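Local coordinates for interferon gamma receptor 1 (Gallus gallus, PDB 4EQ3), which probably serves as the ligand-binding chain of a cell-surface cytokine receptor for interferon gamma, this fragment being a large part of its extracellular region, at residues P39-Y53 against E75-V88. Sequence-based numbering, arbitrary orientation.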
loop_
_atom_site.group_PDB
_atom_site.type_symbol
_atom_site.label_atom_id
_atom_site.label_comp_id
_atom_site.label_asym_id
_atom_site.label_seq_id
_atom_site.Cartn_x
_atom_site.Cartn_y
_atom_site.Cartn_z
ATOM N N PRO A 39 13.468 21.599 17.486
ATOM C CA PRO A 39 14.028 21.400 16.165
ATOM C C PRO A 39 12.982 21.424 15.070
ATOM O O PRO A 39 11.853 21.118 15.288
ATOM C CB PRO A 39 14.636 20.017 16.255
ATOM C CG PRO A 39 14.602 19.625 17.583
ATOM C CD PRO A 39 13.641 20.422 18.332
ATOM N N HIS A 40 13.390 21.853 13.895
ATOM C CA HIS A 40 12.557 21.721 12.704
ATOM C C HIS A 40 13.369 20.968 11.662
ATOM O O HIS A 40 14.586 20.863 11.781
ATOM C CB HIS A 40 12.125 23.085 12.170
ATOM C CG HIS A 40 11.211 23.830 13.089
ATOM N ND1 HIS A 40 11.655 24.449 14.238
ATOM C CD2 HIS A 40 9.877 24.059 13.029
ATOM C CE1 HIS A 40 10.633 25.028 14.845
ATOM N NE2 HIS A 40 9.544 24.806 14.132
ATOM N N PHE A 41 12.708 20.440 10.641
ATOM C CA PHE A 41 13.404 19.581 9.692
ATOM C C PHE A 41 13.147 19.970 8.239
ATOM O O PHE A 41 12.155 20.619 7.925
ATOM C CB PHE A 41 13.030 18.114 9.928
ATOM C CG PHE A 41 13.274 17.647 11.336
ATOM C CD1 PHE A 41 14.556 17.346 11.768
ATOM C CD2 PHE A 41 12.221 17.507 12.229
ATOM C CE1 PHE A 41 14.787 16.921 13.066
ATOM C CE2 PHE A 41 12.441 17.082 13.531
ATOM C CZ PHE A 41 13.723 16.789 13.953
ATOM N N VAL A 42 14.065 19.577 7.360
ATOM C CA VAL A 42 13.874 19.771 5.929
ATOM C C VAL A 42 14.099 18.464 5.188
ATOM O O VAL A 42 15.158 17.842 5.315
ATOM C CB VAL A 42 14.823 20.839 5.353
ATOM C CG1 VAL A 42 14.525 21.055 3.882
ATOM C CG2 VAL A 42 14.669 22.150 6.123
ATOM N N VAL A 43 13.104 18.060 4.406
ATOM C CA VAL A 43 13.163 16.794 3.681
ATOM C C VAL A 43 13.336 17.049 2.189
ATOM O O VAL A 43 12.648 17.902 1.619
ATOM C CB VAL A 43 11.880 15.968 3.878
ATOM C CG1 VAL A 43 11.960 14.667 3.097
ATOM C CG2 VAL A 43 11.635 15.705 5.358
ATOM N N GLU A 44 14.253 16.312 1.567
ATOM C CA GLU A 44 14.416 16.372 0.120
ATOM C C GLU A 44 14.214 15.010 -0.545
ATOM O O GLU A 44 14.419 13.964 0.074
ATOM C CB GLU A 44 15.798 16.911 -0.231
ATOM C CG GLU A 44 16.047 18.308 0.291
ATOM C CD GLU A 44 17.289 18.923 -0.317
ATOM O OE1 GLU A 44 18.337 18.245 -0.356
ATOM O OE2 GLU A 44 17.206 20.085 -0.765
ATOM N N VAL A 45 13.810 15.037 -1.812
ATOM C CA VAL A 45 13.639 13.817 -2.593
ATOM C C VAL A 45 14.514 13.838 -3.857
ATOM O O VAL A 45 14.655 14.870 -4.491
ATOM C CB VAL A 45 12.177 13.638 -2.991
ATOM C CG1 VAL A 45 11.662 14.885 -3.701
ATOM C CG2 VAL A 45 11.999 12.392 -3.853
ATOM N N LYS A 46 15.132 12.736 -4.193
ATOM C CA LYS A 46 15.877 12.596 -5.424
ATOM C C LYS A 46 15.127 11.636 -6.397
ATOM O O LYS A 46 15.136 10.466 -6.206
ATOM C CB LYS A 46 17.291 12.146 -5.130
ATOM C CG LYS A 46 18.100 11.846 -6.331
ATOM C CD LYS A 46 19.556 11.810 -6.104
ATOM C CE LYS A 46 20.009 10.702 -5.208
ATOM N NZ LYS A 46 21.326 10.213 -5.442
ATOM N N PRO A 47 14.457 12.204 -7.394
ATOM C CA PRO A 47 13.707 11.424 -8.381
ATOM C C PRO A 47 14.662 10.848 -9.414
ATOM O O PRO A 47 15.735 11.413 -9.627
ATOM C CB PRO A 47 12.812 12.467 -9.050
ATOM C CG PRO A 47 13.016 13.750 -8.281
ATOM C CD PRO A 47 14.352 13.646 -7.654
ATOM N N TYR A 48 14.275 9.756 -10.065
ATOM C CA TYR A 48 15.207 9.037 -10.932
ATOM C C TYR A 48 15.612 9.829 -12.181
ATOM O O TYR A 48 16.758 9.753 -12.618
ATOM C CB TYR A 48 14.641 7.660 -11.312
ATOM C CG TYR A 48 13.921 7.618 -12.645
ATOM C CD1 TYR A 48 14.565 7.153 -13.785
ATOM C CD2 TYR A 48 12.600 8.044 -12.765
ATOM C CE1 TYR A 48 13.919 7.114 -15.009
ATOM C CE2 TYR A 48 11.941 8.004 -13.984
ATOM C CZ TYR A 48 12.609 7.536 -15.106
ATOM O OH TYR A 48 11.981 7.491 -16.332
ATOM N N LEU A 49 14.675 10.593 -12.740
ATOM C CA LEU A 49 14.902 11.312 -13.995
ATOM C C LEU A 49 15.984 12.368 -13.891
ATOM O O LEU A 49 16.898 12.405 -14.708
ATOM C CB LEU A 49 13.612 11.970 -14.498
ATOM C CG LEU A 49 12.779 11.118 -15.456
ATOM C CD1 LEU A 49 11.455 11.789 -15.802
ATOM C CD2 LEU A 49 13.578 10.786 -16.715
ATOM N N SER A 50 15.864 13.245 -12.899
ATOM C CA SER A 50 16.823 14.326 -12.744
ATOM C C SER A 50 18.063 13.842 -12.019
ATOM O O SER A 50 19.152 14.379 -12.215
ATOM C CB SER A 50 16.200 15.484 -11.976
ATOM O OG SER A 50 15.765 15.046 -10.705
ATOM N N GLY A 51 17.897 12.819 -11.184
ATOM C CA GLY A 51 18.998 12.294 -10.399
ATOM C C GLY A 51 19.574 13.330 -9.454
ATOM O O GLY A 51 20.719 13.209 -9.010
ATOM N N LYS A 52 18.784 14.358 -9.177
ATOM C CA LYS A 52 19.146 15.398 -8.237
ATOM C C LYS A 52 18.136 15.614 -7.088
ATOM O O LYS A 52 16.982 15.544 -7.303
ATOM C CB LYS A 52 19.427 16.704 -8.988
ATOM C CG LYS A 52 20.674 16.676 -9.770
ATOM C CD LYS A 52 20.626 17.559 -10.987
ATOM C CE LYS A 52 21.985 17.773 -11.519
ATOM N NZ LYS A 52 22.698 16.520 -11.460
ATOM N N TYR A 53 18.605 15.897 -5.886
ATOM C CA TYR A 53 17.702 16.184 -4.774
ATOM C C TYR A 53 16.994 17.505 -4.992
ATOM O O TYR A 53 17.575 18.460 -5.526
ATOM C CB TYR A 53 18.454 16.223 -3.447
ATOM C CG TYR A 53 18.703 14.858 -2.873
ATOM C CD1 TYR A 53 17.692 14.177 -2.205
ATOM C CD2 TYR A 53 19.940 14.246 -2.998
ATOM C CE1 TYR A 53 17.911 12.924 -1.685
ATOM C CE2 TYR A 53 20.172 12.992 -2.476
ATOM C CZ TYR A 53 19.144 12.338 -1.814
ATOM O OH TYR A 53 19.349 11.088 -1.286
ATOM N N GLU A 75 6.318 6.953 -9.757
ATOM C CA GLU A 75 6.953 5.897 -10.528
ATOM C C GLU A 75 6.937 4.681 -9.622
ATOM O O GLU A 75 7.292 4.783 -8.450
ATOM C CB GLU A 75 8.401 6.270 -10.855
ATOM C CG GLU A 75 8.555 7.481 -11.772
ATOM C CD GLU A 75 8.114 7.190 -13.197
ATOM O OE1 GLU A 75 7.991 5.998 -13.550
ATOM O OE2 GLU A 75 7.885 8.153 -13.959
ATOM N N ILE A 76 6.514 3.538 -10.144
ATOM C CA ILE A 76 6.467 2.333 -9.321
ATOM C C ILE A 76 7.735 1.481 -9.472
ATOM O O ILE A 76 8.109 0.749 -8.557
ATOM C CB ILE A 76 5.202 1.484 -9.620
ATOM C CG1 ILE A 76 4.813 0.633 -8.403
ATOM C CG2 ILE A 76 5.397 0.627 -10.869
ATOM C CD1 ILE A 76 3.367 0.097 -8.462
ATOM N N PHE A 77 8.403 1.598 -10.617
ATOM C CA PHE A 77 9.560 0.744 -10.924
ATOM C C PHE A 77 10.913 1.419 -10.743
ATOM O O PHE A 77 11.912 0.748 -10.472
ATOM C CB PHE A 77 9.433 0.141 -12.329
ATOM C CG PHE A 77 8.240 -0.761 -12.483
ATOM C CD1 PHE A 77 8.147 -1.930 -11.746
ATOM C CD2 PHE A 77 7.213 -0.441 -13.350
ATOM C CE1 PHE A 77 7.049 -2.766 -11.871
ATOM C CE2 PHE A 77 6.105 -1.273 -13.474
ATOM C CZ PHE A 77 6.031 -2.435 -12.735
ATOM N N HIS A 78 10.961 2.737 -10.875
ATOM C CA HIS A 78 12.235 3.435 -10.721
ATOM C C HIS A 78 12.491 3.784 -9.258
ATOM O O HIS A 78 11.580 3.722 -8.434
ATOM C CB HIS A 78 12.280 4.690 -11.584
ATOM C CG HIS A 78 12.111 4.422 -13.047
ATOM N ND1 HIS A 78 13.023 3.693 -13.778
ATOM C CD2 HIS A 78 11.139 4.791 -13.915
ATOM C CE1 HIS A 78 12.619 3.623 -15.034
ATOM N NE2 HIS A 78 11.482 4.284 -15.144
ATOM N N SER A 79 13.735 4.152 -8.954
ATOM C CA SER A 79 14.185 4.371 -7.583
ATOM C C SER A 79 14.012 5.819 -7.115
ATOM O O SER A 79 13.969 6.758 -7.918
ATOM C CB SER A 79 15.659 3.963 -7.435
ATOM O OG SER A 79 15.861 2.593 -7.742
ATOM N N TYR A 80 13.900 5.981 -5.800
ATOM C CA TYR A 80 13.869 7.293 -5.167
ATOM C C TYR A 80 14.799 7.245 -3.967
ATOM O O TYR A 80 14.959 6.195 -3.339
ATOM C CB TYR A 80 12.461 7.636 -4.669
ATOM C CG TYR A 80 11.436 7.993 -5.733
ATOM C CD1 TYR A 80 11.214 9.319 -6.098
ATOM C CD2 TYR A 80 10.659 7.011 -6.337
ATOM C CE1 TYR A 80 10.254 9.654 -7.052
ATOM C CE2 TYR A 80 9.700 7.340 -7.288
ATOM C CZ TYR A 80 9.509 8.658 -7.640
ATOM O OH TYR A 80 8.566 8.967 -8.588
ATOM N N TRP A 81 15.416 8.377 -3.654
ATOM C CA TRP A 81 16.101 8.532 -2.390
ATOM C C TRP A 81 15.492 9.732 -1.675
ATOM O O TRP A 81 14.962 10.644 -2.321
ATOM C CB TRP A 81 17.607 8.723 -2.590
ATOM C CG TRP A 81 18.328 7.445 -2.883
ATOM C CD1 TRP A 81 18.984 6.646 -1.991
ATOM C CD2 TRP A 81 18.447 6.810 -4.155
ATOM N NE1 TRP A 81 19.507 5.553 -2.633
ATOM C CE2 TRP A 81 19.194 5.633 -3.965
ATOM C CE3 TRP A 81 17.991 7.122 -5.437
ATOM C CZ2 TRP A 81 19.504 4.769 -5.010
ATOM C CZ3 TRP A 81 18.307 6.266 -6.479
ATOM C CH2 TRP A 81 19.049 5.099 -6.257
ATOM N N PHE A 82 15.543 9.723 -0.349
ATOM C CA PHE A 82 15.072 10.870 0.427
ATOM C C PHE A 82 16.117 11.216 1.467
ATOM O O PHE A 82 16.940 10.376 1.829
ATOM C CB PHE A 82 13.722 10.582 1.101
ATOM C CG PHE A 82 12.699 9.992 0.182
ATOM C CD1 PHE A 82 12.523 8.616 0.113
ATOM C CD2 PHE A 82 11.911 10.806 -0.616
ATOM C CE1 PHE A 82 11.575 8.061 -0.733
ATOM C CE2 PHE A 82 10.967 10.262 -1.467
ATOM C CZ PHE A 82 10.801 8.882 -1.530
ATOM N N ARG A 83 16.106 12.455 1.946
ATOM C CA ARG A 83 17.072 12.845 2.970
ATOM C C ARG A 83 16.519 13.953 3.859
ATOM O O ARG A 83 15.653 14.720 3.450
ATOM C CB ARG A 83 18.411 13.264 2.344
ATOM C CG ARG A 83 18.390 14.595 1.603
ATOM C CD ARG A 83 19.775 14.877 1.002
ATOM N NE ARG A 83 19.865 16.137 0.269
ATOM C CZ ARG A 83 20.974 16.548 -0.347
ATOM N NH1 ARG A 83 22.064 15.798 -0.308
ATOM N NH2 ARG A 83 20.999 17.705 -0.994
ATOM N N ILE A 84 17.020 14.024 5.084
ATOM C CA ILE A 84 16.493 14.993 6.027
ATOM C C ILE A 84 17.617 15.653 6.786
ATOM O O ILE A 84 18.544 14.989 7.222
ATOM C CB ILE A 84 15.589 14.317 7.077
ATOM C CG1 ILE A 84 14.625 13.320 6.412
ATOM C CG2 ILE A 84 14.850 15.381 7.894
ATOM C CD1 ILE A 84 14.783 11.901 6.893
ATOM N N LYS A 85 17.511 16.961 6.983
ATOM C CA LYS A 85 18.442 17.653 7.868
ATOM C C LYS A 85 17.648 18.317 8.981
ATOM O O LYS A 85 16.465 18.604 8.811
ATOM C CB LYS A 85 19.253 18.708 7.110
ATOM C CG LYS A 85 18.405 19.869 6.597
ATOM C CD LYS A 85 19.272 20.984 6.019
ATOM C CE LYS A 85 18.417 22.012 5.294
ATOM N NZ LYS A 85 19.217 23.148 4.753
ATOM N N ALA A 86 18.314 18.567 10.106
ATOM C CA ALA A 86 17.695 19.226 11.252
ATOM C C ALA A 86 18.146 20.676 11.394
ATOM O O ALA A 86 19.313 21.007 11.170
ATOM C CB ALA A 86 18.013 18.465 12.527
ATOM N N ILE A 87 17.211 21.535 11.785
ATOM C CA ILE A 87 17.529 22.919 12.085
ATOM C C ILE A 87 17.261 23.211 13.555
ATOM O O ILE A 87 16.151 23.009 14.050
ATOM C CB ILE A 87 16.712 23.883 11.229
ATOM C CG1 ILE A 87 16.828 23.501 9.752
ATOM C CG2 ILE A 87 17.180 25.311 11.469
ATOM C CD1 ILE A 87 15.876 24.262 8.857
ATOM N N VAL A 88 18.296 23.684 14.239
ATOM C CA VAL A 88 18.246 23.959 15.666
ATOM C C VAL A 88 18.752 25.375 15.912
ATOM O O VAL A 88 19.952 25.642 15.851
ATOM C CB VAL A 88 19.116 22.954 16.447
ATOM C CG1 VAL A 88 19.382 23.446 17.860
ATOM C CG2 VAL A 88 18.461 21.586 16.465
HETATM O O HOH W 1 12.289 7.944 -9.357
HETATM O O HOH W 2 9.446 8.426 -16.633
#
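R83 and Y53 lie flat on one another, the guanidinium and the ring 3° from parallel with centres 4.1 Å apart, while R83 CD sits over the middle of the same ring face. K46 CB covers the opposite face, so the tyrosine is sandwiched between arginine and lysine. R83 reaches it with CG held between its backbone N and carbonyl carbon (chi1 71°) and a chain extended to NE. That course also lays the arginine alongside E44, whose carboxylate is only 7° from the guanidinium plane. Both NE and NH2 of R83 donate to E44 OE1, NE at 2.7 Å; this side-on salt bridge fixes the rotation of the guanidinium. The Y53 hydroxyl passes W81 CB and hydrogen-bonds to E97. K46, bent at chi3, brings NZ within 5.0 Å of the centroid of the six-membered ring of W81, an off-centre cation-pi contact. Farther along this face, V42 CG2 meets I87 CD1, and the extended K85 chain lies beside V42, its NZ hydrogen-bonded to Q92. Strands 40-46 and 81-88, which carry these side chains, run antiparallel, with paired backbone bonds at H40-I87, V42-K85 and E44-R83. The other face is apolar: V45 CG2 packs obliquely against F82 CE2 (3.4 Å), V43 meets I84, and F41 CE1 touches A86 CB, with L28 and W30 of strand 25-31 packing on V43 and I84. Past the strands, Y48 stacks face-to-face on H78, centroids 3.6 Å apart, and a water links Y48 OH to E75 OE2. Another water joins Y48 N to S79 O. Strands 40-46 and 81-88 are the two central strands of a four-stranded antiparallel sheet, one layer of the fibronectin type III-like sandwich of class II cytokine receptors.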